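Local coordinates for glutathione S-transferase (Bombyx mori, PDB 4E8H), which binds glutathione as a homodimer and, as a member of the glutathione transferase family, probably catalyses its conjugation to electrophilic compounds, at residues Q5-Y10 and L30-I35; C18-M23 and D162-V167; G108-R113 and D134-A139; R150-G155 and A186-R191; I172-Y177 and M211-L216. All blocks are in the same frame, centred on the assembly; numbering follows the deposited sequence.

The contacts follow the two-part build of a glutathione transferase. Interaction 1 pairs strands 7-11 and 32-36 of the thioredoxin-like N-terminal domain. Interaction 2, about 16 Å away between centres, its own centre about 3 Å from that of the chain, joins the helix between those strands to helix 160-174 of the C-terminal domain. The other three lie in the helical part. Interaction 3 packs helix 130-146 on helix 93-124, inside the loop that interaction 2 closes. Interactions 4 and 5 alternate along the chain. D162 of interaction 2 bonds to V153 and W188 of interaction 4; helix 160-174 carries segments of interactions 2 and 5 and touches residues of 3 and 4.

Interaction 1. Residues Q5-Y10 and L30-I35; sequences QPIKLY and LDLHLI
I7-Y10 and L32-I35 run parallel as neighbouring strands, their axes 4.6 Å apart at closest approach and 28° off parallel, joined by H33 N to I7 O (2.8 Å), L9 N to H33 O (3.1 Å) and I35 N to L9 O (2.9 Å). The L9 amide reaches H33 O from above the carbonyl plane, while the H33 amide comes in nearly along the I7 C=O axis. Just ahead of the paired residues, one water accepts a hydrogen bond from I7 N and donates one to D31 O.

K8, Y10, H33 and I35 share one face of the sheet. P6, from just before the strand, sets its CB and CG over one face of the H33 imidazole, CB 3.5 Å from the centroid in a CH-pi contact. I35 CG1 lies anti to the carbonyl carbon (chi1 -53°), on the way to the CD1 that covers the Y10 ring, 4.0 Å from its centroid and displaced toward the rim; K8 CD touches the same methyl at 3.9 Å. The other face is aliphatic. L32 divides its two methyls, CD2 against I7 CB and CD1 against L9 CD2 (3.9 Å), and L9 CD2 also meets L34 CD2. Helix 16-27 covers L9, L32 and L34. Strand 7-11, helix 16-27 and strand 32-36 make the beta-alpha-beta unit that opens the thioredoxin-like domain of glutathione transferases.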
# COMPACT_ATOMS: atom_id res chain seq x y z
N GLN B 5 25.13 12.97 -4.35
CA GLN B 5 25.71 12.81 -3.03
C GLN B 5 24.90 11.72 -2.32
O GLN B 5 23.81 11.37 -2.79
CB GLN B 5 25.73 14.15 -2.27
CG GLN B 5 24.48 14.47 -1.45
CD GLN B 5 24.13 15.96 -1.46
OE1 GLN B 5 25.00 16.82 -1.58
NE2 GLN B 5 22.84 16.25 -1.33
N PRO B 6 25.43 11.16 -1.21
CA PRO B 6 24.69 10.11 -0.50
C PRO B 6 23.27 10.51 -0.14
O PRO B 6 23.03 11.64 0.31
CB PRO B 6 25.52 9.91 0.77
CG PRO B 6 26.90 10.24 0.34
CD PRO B 6 26.77 11.37 -0.63
N ILE B 7 22.33 9.59 -0.37
CA ILE B 7 20.94 9.79 -0.00
C ILE B 7 20.83 9.79 1.52
O ILE B 7 21.50 9.01 2.20
CB ILE B 7 20.04 8.70 -0.63
CG1 ILE B 7 20.07 8.80 -2.16
CG2 ILE B 7 18.61 8.81 -0.12
CD1 ILE B 7 19.49 7.59 -2.89
N LYS B 8 20.00 10.68 2.05
CA LYS B 8 19.78 10.77 3.48
C LYS B 8 18.53 10.00 3.88
O LYS B 8 17.53 10.01 3.17
CB LYS B 8 19.67 12.23 3.93
CG LYS B 8 21.00 12.98 3.90
CD LYS B 8 20.84 14.46 4.22
CE LYS B 8 22.13 15.22 3.92
NZ LYS B 8 21.99 16.68 4.17
N LEU B 9 18.61 9.31 5.02
CA LEU B 9 17.46 8.61 5.56
C LEU B 9 17.24 8.97 7.02
O LEU B 9 18.10 8.69 7.87
CB LEU B 9 17.59 7.09 5.39
CG LEU B 9 16.31 6.29 5.65
CD1 LEU B 9 15.36 6.39 4.46
CD2 LEU B 9 16.63 4.84 5.97
N TYR B 10 16.11 9.60 7.31
CA TYR B 10 15.70 9.87 8.68
C TYR B 10 15.03 8.60 9.21
O TYR B 10 14.08 8.10 8.61
CB TYR B 10 14.76 11.08 8.74
CG TYR B 10 15.44 12.36 8.29
CD1 TYR B 10 16.02 13.23 9.21
CD2 TYR B 10 15.53 12.69 6.93
CE1 TYR B 10 16.66 14.40 8.79
CE2 TYR B 10 16.16 13.85 6.51
CZ TYR B 10 16.72 14.70 7.44
OH TYR B 10 17.35 15.85 7.02
N LEU B 30 23.83 1.32 -2.55
CA LEU B 30 23.75 2.76 -2.30
C LEU B 30 24.08 3.01 -0.84
O LEU B 30 23.49 2.39 0.04
CB LEU B 30 22.34 3.29 -2.61
CG LEU B 30 21.75 3.08 -4.01
CD1 LEU B 30 20.24 3.28 -3.99
CD2 LEU B 30 22.40 4.01 -5.02
N ASP B 31 25.03 3.91 -0.57
CA ASP B 31 25.28 4.30 0.81
C ASP B 31 24.24 5.31 1.24
O ASP B 31 23.97 6.29 0.54
CB ASP B 31 26.69 4.85 1.03
CG ASP B 31 27.01 5.06 2.52
OD1 ASP B 31 27.71 6.03 2.86
OD2 ASP B 31 26.56 4.24 3.35
N LEU B 32 23.64 5.06 2.40
CA LEU B 32 22.72 6.00 2.99
C LEU B 32 23.44 6.72 4.11
O LEU B 32 24.16 6.11 4.90
CB LEU B 32 21.48 5.29 3.54
CG LEU B 32 20.55 4.54 2.57
CD1 LEU B 32 19.38 3.94 3.34
CD2 LEU B 32 20.04 5.44 1.44
N HIS B 33 23.27 8.04 4.15
CA HIS B 33 23.67 8.80 5.31
C HIS B 33 22.49 8.82 6.28
O HIS B 33 21.50 9.53 6.08
CB HIS B 33 24.19 10.18 4.92
CG HIS B 33 25.59 10.16 4.39
ND1 HIS B 33 26.37 11.29 4.29
CD2 HIS B 33 26.36 9.13 3.97
CE1 HIS B 33 27.56 10.96 3.81
NE2 HIS B 33 27.58 9.66 3.61
N LEU B 34 22.62 7.99 7.31
CA LEU B 34 21.56 7.74 8.27
C LEU B 34 21.52 8.85 9.31
O LEU B 34 22.55 9.23 9.87
CB LEU B 34 21.77 6.38 8.95
CG LEU B 34 21.90 5.15 8.05
CD1 LEU B 34 22.50 3.98 8.82
CD2 LEU B 34 20.57 4.75 7.41
N ILE B 35 20.32 9.39 9.54
CA ILE B 35 20.13 10.44 10.53
C ILE B 35 19.13 9.98 11.58
O ILE B 35 17.93 9.87 11.30
CB ILE B 35 19.66 11.77 9.88
CG1 ILE B 35 20.61 12.18 8.75
CG2 ILE B 35 19.56 12.88 10.94
CD1 ILE B 35 20.03 13.19 7.77
O HOH W 1 23.30 7.18 -1.83

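Interaction 2. Residues C18-M23 and D162-V167; sequences CRAVMM and DITIVV
M23 reaches across to three residues of helix 160-174. Its CB lies 3.9 Å from I163 CG2; the chain then runs out extended through CG to SD, and the bend at the last torsion (chi3 -66°) brings CE to V167 CG2 at 3.7 Å, with V166 CG1 slightly farther off. V167 spreads its two methyls: CG2 also approaches A20 N, and CG1 sits 3.5 Å above one face of the R19 guanidinium, toward its rim. A20 needs only its CB, 3.9 Å from both CA and CB of T164, and this small residue lets the backbones come as near as 4.8 Å between the CA atoms of A20 and T164. No hydrogen bond spans the two segments; the polar ends are held by others, R19 by a salt bridge to D205 and T164 OG1 by D106. The segment axes run at 140° to each other. Helix 16-27 touches strand 7-11 through V21 and M22 and helix 160-174 through this contact, with helices 71-82 and 201-213 also touching this buried seam between the two domains.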
# COMPACT_ATOMS: atom_id res chain seq x y z
N CYS B 18 11.91 1.41 8.27
CA CYS B 18 13.29 1.87 8.08
C CYS B 18 14.20 0.71 7.66
O CYS B 18 15.03 0.86 6.76
CB CYS B 18 13.83 2.55 9.34
SG CYS B 18 12.97 4.10 9.76
N ARG B 19 14.03 -0.44 8.31
CA ARG B 19 14.84 -1.63 8.04
C ARG B 19 14.65 -2.19 6.63
O ARG B 19 15.61 -2.64 6.01
CB ARG B 19 14.57 -2.70 9.10
CG ARG B 19 15.21 -2.39 10.45
CD ARG B 19 14.44 -3.00 11.61
NE ARG B 19 14.21 -4.43 11.44
CZ ARG B 19 13.41 -5.17 12.21
NH1 ARG B 19 12.75 -4.61 13.22
NH2 ARG B 19 13.26 -6.46 11.97
N ALA B 20 13.42 -2.15 6.12
CA ALA B 20 13.14 -2.56 4.74
C ALA B 20 13.87 -1.66 3.74
O ALA B 20 14.44 -2.16 2.76
CB ALA B 20 11.63 -2.55 4.48
N VAL B 21 13.85 -0.36 3.99
CA VAL B 21 14.55 0.60 3.14
C VAL B 21 16.07 0.38 3.17
O VAL B 21 16.71 0.34 2.12
CB VAL B 21 14.22 2.08 3.51
CG1 VAL B 21 15.10 3.05 2.72
CG2 VAL B 21 12.75 2.38 3.27
N MET B 22 16.61 0.21 4.38
CA MET B 22 18.06 0.07 4.57
C MET B 22 18.64 -1.15 3.86
O MET B 22 19.72 -1.08 3.27
CB MET B 22 18.42 0.06 6.06
CG MET B 22 18.25 1.41 6.75
SD MET B 22 18.12 1.28 8.55
CE MET B 22 19.85 1.20 9.01
N MET B 23 17.92 -2.27 3.92
CA MET B 23 18.33 -3.49 3.22
C MET B 23 18.18 -3.36 1.70
O MET B 23 18.99 -3.91 0.96
CB MET B 23 17.57 -4.71 3.74
CG MET B 23 18.04 -5.21 5.10
SD MET B 23 17.34 -6.81 5.58
CE MET B 23 15.61 -6.42 5.75
N ASP B 162 9.89 -9.24 -1.20
CA ASP B 162 10.55 -10.16 -0.26
C ASP B 162 11.25 -9.41 0.87
O ASP B 162 11.21 -9.84 2.02
CB ASP B 162 11.58 -11.04 -0.97
CG ASP B 162 10.96 -11.90 -2.05
OD1 ASP B 162 10.37 -12.95 -1.72
OD2 ASP B 162 11.08 -11.52 -3.23
N ILE B 163 11.90 -8.30 0.52
CA ILE B 163 12.69 -7.53 1.48
C ILE B 163 11.81 -6.91 2.59
O ILE B 163 12.16 -7.00 3.77
CB ILE B 163 13.59 -6.46 0.78
CG1 ILE B 163 14.56 -7.14 -0.20
CG2 ILE B 163 14.35 -5.62 1.81
CD1 ILE B 163 15.47 -6.19 -0.98
N THR B 164 10.67 -6.32 2.23
CA THR B 164 9.79 -5.72 3.24
C THR B 164 9.02 -6.76 4.06
O THR B 164 8.85 -6.59 5.28
CB THR B 164 8.84 -4.63 2.66
OG1 THR B 164 7.99 -4.13 3.70
CG2 THR B 164 7.99 -5.17 1.51
N ILE B 165 8.58 -7.83 3.41
CA ILE B 165 7.88 -8.92 4.07
C ILE B 165 8.80 -9.64 5.08
O ILE B 165 8.37 -9.97 6.19
CB ILE B 165 7.23 -9.91 3.04
CG1 ILE B 165 6.02 -9.24 2.38
CG2 ILE B 165 6.83 -11.23 3.71
CD1 ILE B 165 5.50 -9.95 1.12
N VAL B 166 10.06 -9.84 4.70
CA VAL B 166 11.03 -10.54 5.57
C VAL B 166 11.28 -9.82 6.91
O VAL B 166 11.61 -10.48 7.90
CB VAL B 166 12.36 -10.88 4.82
CG1 VAL B 166 13.38 -9.75 4.92
CG2 VAL B 166 12.96 -12.18 5.36
N VAL B 167 11.13 -8.50 6.93
CA VAL B 167 11.25 -7.73 8.17
C VAL B 167 10.25 -8.24 9.22
O VAL B 167 10.61 -8.45 10.38
CB VAL B 167 11.09 -6.21 7.93
CG1 VAL B 167 11.05 -5.45 9.26
CG2 VAL B 167 12.21 -5.67 7.06

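Interaction 3. Residues G108-R113 and D134-A139; sequences GTLYLR and DKFDEA
R113 lays its side chain into the hollow formed by K135, F136, E138 and A139, a knob-into-hole fit. Its CD rests 4.0 Å from A139 CB; the chain is extended from CG to NE, and from the guanidinium at its end NH1 meets two acceptors close to the guanidinium plane: K135 O at 2.8 Å and, in a salt bridge, E138 OE1 at 2.9 Å. The carboxylate oxygen is met on its anti side. K135 O also accepts the helical N-H of A139, which arrives from the opposite face of the carbonyl plane. R113 NH2 and K135 NZ lie 4.5 Å apart. A water accepts from both and donates to E138 OE1; together with the carboxylate it probably eases the repulsion. Deeper in, L110 CD1 touches F136 CE1 at 3.8 Å, while L110 O lies at the edge of that ring. Helix 160-174 packs on L110 through I165 and on F136 through I172, and L112 of helix 93-124 meets L112 of the second subunit.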
# COMPACT_ATOMS: atom_id res chain seq x y z
N GLY B 108 -1.31 -3.41 3.60
CA GLY B 108 -2.72 -3.43 3.99
C GLY B 108 -3.19 -4.66 4.73
O GLY B 108 -4.29 -4.66 5.29
N THR B 109 -2.38 -5.72 4.72
CA THR B 109 -2.79 -6.99 5.33
C THR B 109 -1.79 -7.49 6.38
O THR B 109 -2.09 -7.45 7.58
CB THR B 109 -3.05 -8.08 4.25
OG1 THR B 109 -4.02 -7.60 3.32
CG2 THR B 109 -3.56 -9.37 4.89
N LEU B 110 -0.61 -7.93 5.94
CA LEU B 110 0.36 -8.56 6.83
C LEU B 110 0.89 -7.64 7.91
O LEU B 110 0.80 -7.95 9.10
CB LEU B 110 1.53 -9.17 6.03
CG LEU B 110 2.52 -10.04 6.83
CD1 LEU B 110 1.90 -11.38 7.21
CD2 LEU B 110 3.81 -10.25 6.06
N TYR B 111 1.46 -6.50 7.51
CA TYR B 111 2.05 -5.57 8.46
C TYR B 111 1.02 -4.98 9.41
O TYR B 111 1.29 -4.83 10.61
CB TYR B 111 2.83 -4.46 7.76
CG TYR B 111 3.64 -3.63 8.72
CD1 TYR B 111 4.75 -4.16 9.36
CD2 TYR B 111 3.28 -2.31 9.00
CE1 TYR B 111 5.49 -3.41 10.26
CE2 TYR B 111 4.02 -1.54 9.89
CZ TYR B 111 5.12 -2.10 10.52
OH TYR B 111 5.86 -1.35 11.41
N LEU B 112 -0.15 -4.64 8.88
CA LEU B 112 -1.25 -4.10 9.69
C LEU B 112 -1.69 -5.08 10.78
O LEU B 112 -1.85 -4.69 11.94
CB LEU B 112 -2.44 -3.72 8.80
CG LEU B 112 -3.74 -3.29 9.48
CD1 LEU B 112 -3.56 -2.03 10.32
CD2 LEU B 112 -4.84 -3.09 8.44
N ARG B 113 -1.89 -6.34 10.40
CA ARG B 113 -2.28 -7.39 11.34
C ARG B 113 -1.17 -7.70 12.35
O ARG B 113 -1.46 -8.04 13.51
CB ARG B 113 -2.73 -8.66 10.61
CG ARG B 113 -4.14 -8.57 10.04
CD ARG B 113 -4.35 -9.53 8.88
NE ARG B 113 -5.57 -9.24 8.14
CZ ARG B 113 -6.55 -10.11 7.91
NH1 ARG B 113 -6.46 -11.36 8.35
NH2 ARG B 113 -7.62 -9.74 7.22
N ASP B 134 -5.48 -14.56 15.58
CA ASP B 134 -6.21 -15.30 14.53
C ASP B 134 -6.15 -14.59 13.18
O ASP B 134 -5.92 -15.23 12.15
CB ASP B 134 -7.67 -15.53 14.94
CG ASP B 134 -7.82 -16.61 16.01
OD1 ASP B 134 -6.82 -17.28 16.34
OD2 ASP B 134 -8.95 -16.77 16.51
N LYS B 135 -6.36 -13.27 13.19
CA LYS B 135 -6.27 -12.45 11.98
C LYS B 135 -4.88 -12.49 11.37
O LYS B 135 -4.75 -12.65 10.15
CB LYS B 135 -6.68 -11.00 12.26
CG LYS B 135 -8.10 -10.81 12.78
CD LYS B 135 -9.15 -11.41 11.84
CE LYS B 135 -9.51 -10.48 10.70
NZ LYS B 135 -10.87 -10.83 10.12
N PHE B 136 -3.86 -12.35 12.20
CA PHE B 136 -2.47 -12.41 11.74
C PHE B 136 -2.13 -13.79 11.17
O PHE B 136 -1.53 -13.89 10.09
CB PHE B 136 -1.49 -12.03 12.85
CG PHE B 136 -0.05 -12.02 12.40
CD1 PHE B 136 0.39 -11.07 11.47
CD2 PHE B 136 0.86 -12.95 12.88
CE1 PHE B 136 1.71 -11.06 11.04
CE2 PHE B 136 2.19 -12.94 12.46
CZ PHE B 136 2.61 -11.99 11.54
N ASP B 137 -2.53 -14.84 11.89
CA ASP B 137 -2.32 -16.23 11.47
C ASP B 137 -2.95 -16.53 10.12
O ASP B 137 -2.39 -17.27 9.31
CB ASP B 137 -2.88 -17.20 12.52
CG ASP B 137 -2.24 -17.03 13.89
OD1 ASP B 137 -1.11 -16.50 13.99
OD2 ASP B 137 -2.87 -17.45 14.89
N GLU B 138 -4.13 -15.95 9.88
CA GLU B 138 -4.84 -16.07 8.61
C GLU B 138 -4.00 -15.51 7.46
O GLU B 138 -3.94 -16.10 6.38
CB GLU B 138 -6.20 -15.36 8.67
CG GLU B 138 -7.09 -15.55 7.44
CD GLU B 138 -8.34 -14.68 7.44
OE1 GLU B 138 -8.28 -13.53 7.93
OE2 GLU B 138 -9.38 -15.15 6.93
N ALA B 139 -3.35 -14.37 7.72
CA ALA B 139 -2.47 -13.73 6.74
C ALA B 139 -1.20 -14.54 6.48
O ALA B 139 -0.70 -14.57 5.35
CB ALA B 139 -2.11 -12.32 7.20
O HOH W 2 -9.89 -11.42 7.30

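Interaction 4. Residues R150-G155 and A186-R191; sequences RPFVAG and AKWFER
Two aromatic rings and a guanidinium meet here: R191 CD sits over one face of the F152 ring, 4.2 Å from its centroid in a CH-pi contact, and P151 O lies in the plane of the W188 indole, 3.5 Å from CD1 at its edge. The side chains of F152 and W188 cross at about a right angle, with F152 CA also near that indole edge and V153 CG1 3.9 Å from W188 NE1. The R191 guanidinium stands steeply to the F152 ring, the planes 81° apart; the chi3 bend (-59°) turns NE off the line of the chain after CD. R191 NH1 meets P151 O at 2.7 Å, a weak bond with an angle of 129° at the hydrogen. P151 CA lies over one guanidinium face and K187 O over the other. The indole N-H is taken up by D162 OD1, which also accepts the N-H of V153, so one carboxylate oxygen of helix 160-174 grips both loop and helix 183-196. F152-G155 form a type I beta turn. This loop leads from helix 130-146 into helix 160-174, and W188 and R191 seat it on helix 183-196 within the all-helical C-terminal domain of the glutathione transferase fold.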
# COMPACT_ATOMS: atom_id res chain seq x y z
N ARG B 150 6.78 -21.21 -5.86
CA ARG B 150 7.68 -20.10 -6.17
C ARG B 150 8.73 -20.03 -5.09
O ARG B 150 8.41 -20.22 -3.91
CB ARG B 150 6.95 -18.76 -6.16
CG ARG B 150 5.62 -18.72 -6.85
CD ARG B 150 5.01 -17.35 -6.67
NE ARG B 150 3.98 -17.12 -7.67
CZ ARG B 150 2.70 -17.46 -7.52
NH1 ARG B 150 2.27 -18.04 -6.41
NH2 ARG B 150 1.84 -17.21 -8.50
N PRO B 151 9.99 -19.75 -5.46
CA PRO B 151 11.02 -19.59 -4.44
C PRO B 151 10.93 -18.24 -3.72
O PRO B 151 11.43 -18.11 -2.60
CB PRO B 151 12.32 -19.70 -5.23
CG PRO B 151 11.96 -19.26 -6.60
CD PRO B 151 10.54 -19.67 -6.83
N PHE B 152 10.32 -17.25 -4.36
CA PHE B 152 10.16 -15.92 -3.77
C PHE B 152 8.72 -15.44 -3.94
O PHE B 152 7.96 -16.02 -4.72
CB PHE B 152 11.17 -14.94 -4.38
CG PHE B 152 12.60 -15.29 -4.07
CD1 PHE B 152 13.13 -15.01 -2.81
CD2 PHE B 152 13.40 -15.91 -5.02
CE1 PHE B 152 14.45 -15.33 -2.51
CE2 PHE B 152 14.73 -16.24 -4.72
CZ PHE B 152 15.25 -15.95 -3.46
N VAL B 153 8.33 -14.40 -3.20
CA VAL B 153 6.91 -14.02 -3.12
C VAL B 153 6.26 -13.67 -4.46
O VAL B 153 5.07 -13.92 -4.66
CB VAL B 153 6.63 -12.89 -2.07
CG1 VAL B 153 6.97 -13.38 -0.66
CG2 VAL B 153 7.39 -11.61 -2.40
N ALA B 154 7.04 -13.10 -5.38
CA ALA B 154 6.50 -12.66 -6.67
C ALA B 154 6.91 -13.53 -7.86
O ALA B 154 6.49 -13.27 -8.99
CB ALA B 154 6.87 -11.20 -6.92
N GLY B 155 7.72 -14.56 -7.61
CA GLY B 155 8.17 -15.45 -8.68
C GLY B 155 9.54 -16.05 -8.45
O GLY B 155 9.87 -16.46 -7.34
N ALA B 186 8.85 -21.21 5.90
CA ALA B 186 10.09 -21.68 6.52
C ALA B 186 11.25 -21.75 5.53
O ALA B 186 12.34 -21.24 5.82
CB ALA B 186 9.87 -23.03 7.20
N LYS B 187 11.01 -22.37 4.38
CA LYS B 187 12.04 -22.53 3.35
C LYS B 187 12.38 -21.20 2.69
O LYS B 187 13.56 -20.91 2.44
CB LYS B 187 11.60 -23.55 2.28
CG LYS B 187 11.46 -24.98 2.79
CD LYS B 187 10.74 -25.85 1.78
CE LYS B 187 10.22 -27.13 2.43
NZ LYS B 187 9.36 -27.91 1.50
N TRP B 188 11.35 -20.40 2.41
CA TRP B 188 11.52 -19.07 1.84
C TRP B 188 12.34 -18.17 2.77
O TRP B 188 13.16 -17.38 2.30
CB TRP B 188 10.16 -18.43 1.55
CG TRP B 188 10.21 -16.94 1.34
CD1 TRP B 188 10.40 -16.29 0.15
CD2 TRP B 188 10.06 -15.92 2.34
NE1 TRP B 188 10.38 -14.93 0.35
CE2 TRP B 188 10.17 -14.67 1.68
CE3 TRP B 188 9.84 -15.94 3.72
CZ2 TRP B 188 10.08 -13.45 2.36
CZ3 TRP B 188 9.74 -14.72 4.40
CH2 TRP B 188 9.86 -13.50 3.71
N PHE B 189 12.10 -18.28 4.07
CA PHE B 189 12.79 -17.45 5.05
C PHE B 189 14.29 -17.77 5.10
O PHE B 189 15.12 -16.85 5.15
CB PHE B 189 12.12 -17.57 6.43
CG PHE B 189 12.74 -16.71 7.51
CD1 PHE B 189 12.94 -15.34 7.33
CD2 PHE B 189 13.08 -17.27 8.74
CE1 PHE B 189 13.50 -14.55 8.34
CE2 PHE B 189 13.64 -16.49 9.76
CZ PHE B 189 13.85 -15.13 9.56
N GLU B 190 14.63 -19.05 5.07
CA GLU B 190 16.03 -19.48 5.05
C GLU B 190 16.70 -19.03 3.76
O GLU B 190 17.84 -18.56 3.77
CB GLU B 190 16.15 -21.00 5.22
CG GLU B 190 15.65 -21.53 6.57
CD GLU B 190 16.32 -20.89 7.77
OE1 GLU B 190 17.57 -20.77 7.77
OE2 GLU B 190 15.61 -20.51 8.73
N ARG B 191 15.97 -19.14 2.65
CA ARG B 191 16.43 -18.72 1.33
C ARG B 191 16.74 -17.21 1.27
O ARG B 191 17.79 -16.81 0.77
CB ARG B 191 15.37 -19.08 0.29
CG ARG B 191 15.80 -18.93 -1.16
CD ARG B 191 14.70 -19.39 -2.12
NE ARG B 191 14.32 -20.79 -1.91
CZ ARG B 191 13.13 -21.21 -1.49
NH1 ARG B 191 12.15 -20.34 -1.24
NH2 ARG B 191 12.90 -22.50 -1.33

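Interaction 5. Residues I172-Y177 and M211-L216; sequences IDAFGY and MLASFL
F175 has the largest share of the surface buried here, with L216 and A213 next. Its ring points the rim at the end of helix 201-213: CE1 lies 3.8 Å from A213 N, and CZ is 4.0 Å from L212 CB, which sits at the edge in the ring plane. L216 comes from another direction, its side chain crossing that of F175 at about a right angle, and a single methyl, CD1, does the touching, 3.7 Å from F175 CD1. A213 adds its CB, 4.0 Å from F175 CD1 and 3.9 Å from A174 O. No hydrogen bond crosses this apolar contact.

The type I turn from A213 to L216 folds the chain back, which returns L216 to the phenylalanine, and S214 OG donates to M211 O at 2.6 Å. Y114 and Y118 of helix 93-124 also meet F175, and L122 touches L216. G176, with positive phi, is the first residue to leave helical geometry, in a Schellman motif at the C-terminal end of helix 160-174, with G176 N and Y177 N bonding back to D173 O and I172 O; the contact thus joins two helix C-termini in the helical domain.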
# COMPACT_ATOMS: atom_id res chain seq x y z
N ILE B 172 8.72 -11.55 14.12
CA ILE B 172 7.96 -12.61 14.80
C ILE B 172 8.85 -13.77 15.25
O ILE B 172 8.61 -14.37 16.29
CB ILE B 172 6.71 -13.08 13.99
CG1 ILE B 172 7.10 -13.83 12.71
CG2 ILE B 172 5.78 -11.89 13.70
CD1 ILE B 172 5.94 -14.57 12.03
N ASP B 173 9.89 -14.05 14.47
CA ASP B 173 10.90 -15.03 14.85
C ASP B 173 11.57 -14.61 16.16
O ASP B 173 11.67 -15.40 17.10
CB ASP B 173 11.94 -15.20 13.74
CG ASP B 173 12.99 -16.24 14.07
OD1 ASP B 173 12.64 -17.42 14.26
OD2 ASP B 173 14.19 -15.87 14.12
N ALA B 174 12.01 -13.35 16.23
CA ALA B 174 12.60 -12.77 17.44
C ALA B 174 11.64 -12.75 18.64
O ALA B 174 12.09 -12.77 19.79
CB ALA B 174 13.14 -11.38 17.16
N PHE B 175 10.34 -12.70 18.36
CA PHE B 175 9.32 -12.68 19.42
C PHE B 175 8.92 -14.08 19.88
O PHE B 175 8.13 -14.22 20.82
CB PHE B 175 8.06 -11.91 18.97
CG PHE B 175 8.30 -10.47 18.57
CD1 PHE B 175 9.49 -9.81 18.90
CD2 PHE B 175 7.32 -9.77 17.88
CE1 PHE B 175 9.69 -8.48 18.51
CE2 PHE B 175 7.51 -8.45 17.50
CZ PHE B 175 8.69 -7.80 17.82
N GLY B 176 9.45 -15.10 19.22
CA GLY B 176 9.21 -16.49 19.60
C GLY B 176 8.08 -17.19 18.86
O GLY B 176 7.62 -18.25 19.29
N TYR B 177 7.62 -16.59 17.76
CA TYR B 177 6.65 -17.26 16.90
C TYR B 177 7.35 -18.38 16.15
O TYR B 177 8.41 -18.17 15.55
CB TYR B 177 6.02 -16.27 15.90
CG TYR B 177 4.70 -16.71 15.30
CD1 TYR B 177 3.51 -16.06 15.61
CD2 TYR B 177 4.65 -17.78 14.40
CE1 TYR B 177 2.30 -16.46 15.06
CE2 TYR B 177 3.44 -18.19 13.84
CZ TYR B 177 2.27 -17.53 14.18
OH TYR B 177 1.08 -17.94 13.62
N MET B 211 16.10 -5.42 19.26
CA MET B 211 15.78 -4.18 19.97
C MET B 211 14.29 -4.09 20.30
O MET B 211 13.93 -3.75 21.43
CB MET B 211 16.21 -2.96 19.15
CG MET B 211 17.71 -2.76 19.10
SD MET B 211 18.15 -1.47 17.92
CE MET B 211 19.92 -1.35 18.17
N LEU B 212 13.43 -4.41 19.33
CA LEU B 212 12.00 -4.51 19.57
C LEU B 212 11.69 -5.61 20.59
O LEU B 212 10.82 -5.44 21.44
CB LEU B 212 11.23 -4.77 18.26
CG LEU B 212 11.10 -3.65 17.22
CD1 LEU B 212 10.49 -4.19 15.93
CD2 LEU B 212 10.30 -2.46 17.74
N ALA B 213 12.43 -6.72 20.50
CA ALA B 213 12.20 -7.88 21.37
C ALA B 213 12.55 -7.63 22.84
O ALA B 213 12.02 -8.30 23.72
CB ALA B 213 12.95 -9.10 20.84
N SER B 214 13.43 -6.66 23.10
CA SER B 214 13.81 -6.32 24.47
C SER B 214 12.62 -5.74 25.25
O SER B 214 12.63 -5.72 26.49
CB SER B 214 15.00 -5.36 24.50
OG SER B 214 14.69 -4.11 23.91
N PHE B 215 11.60 -5.28 24.53
CA PHE B 215 10.36 -4.80 25.15
C PHE B 215 9.46 -5.93 25.67
O PHE B 215 8.52 -5.68 26.42
CB PHE B 215 9.59 -3.89 24.18
CG PHE B 215 10.24 -2.55 23.96
CD1 PHE B 215 9.86 -1.45 24.73
CD2 PHE B 215 11.22 -2.38 22.99
CE1 PHE B 215 10.46 -0.20 24.54
CE2 PHE B 215 11.83 -1.14 22.79
CZ PHE B 215 11.44 -0.05 23.57
N LEU B 216 9.77 -7.17 25.27
CA LEU B 216 9.04 -8.34 25.76
C LEU B 216 9.55 -8.80 27.13
O LEU B 216 10.53 -8.27 27.66
CB LEU B 216 9.11 -9.49 24.76
CG LEU B 216 8.27 -9.39 23.48
CD1 LEU B 216 8.66 -10.48 22.49
CD2 LEU B 216 6.78 -9.46 23.78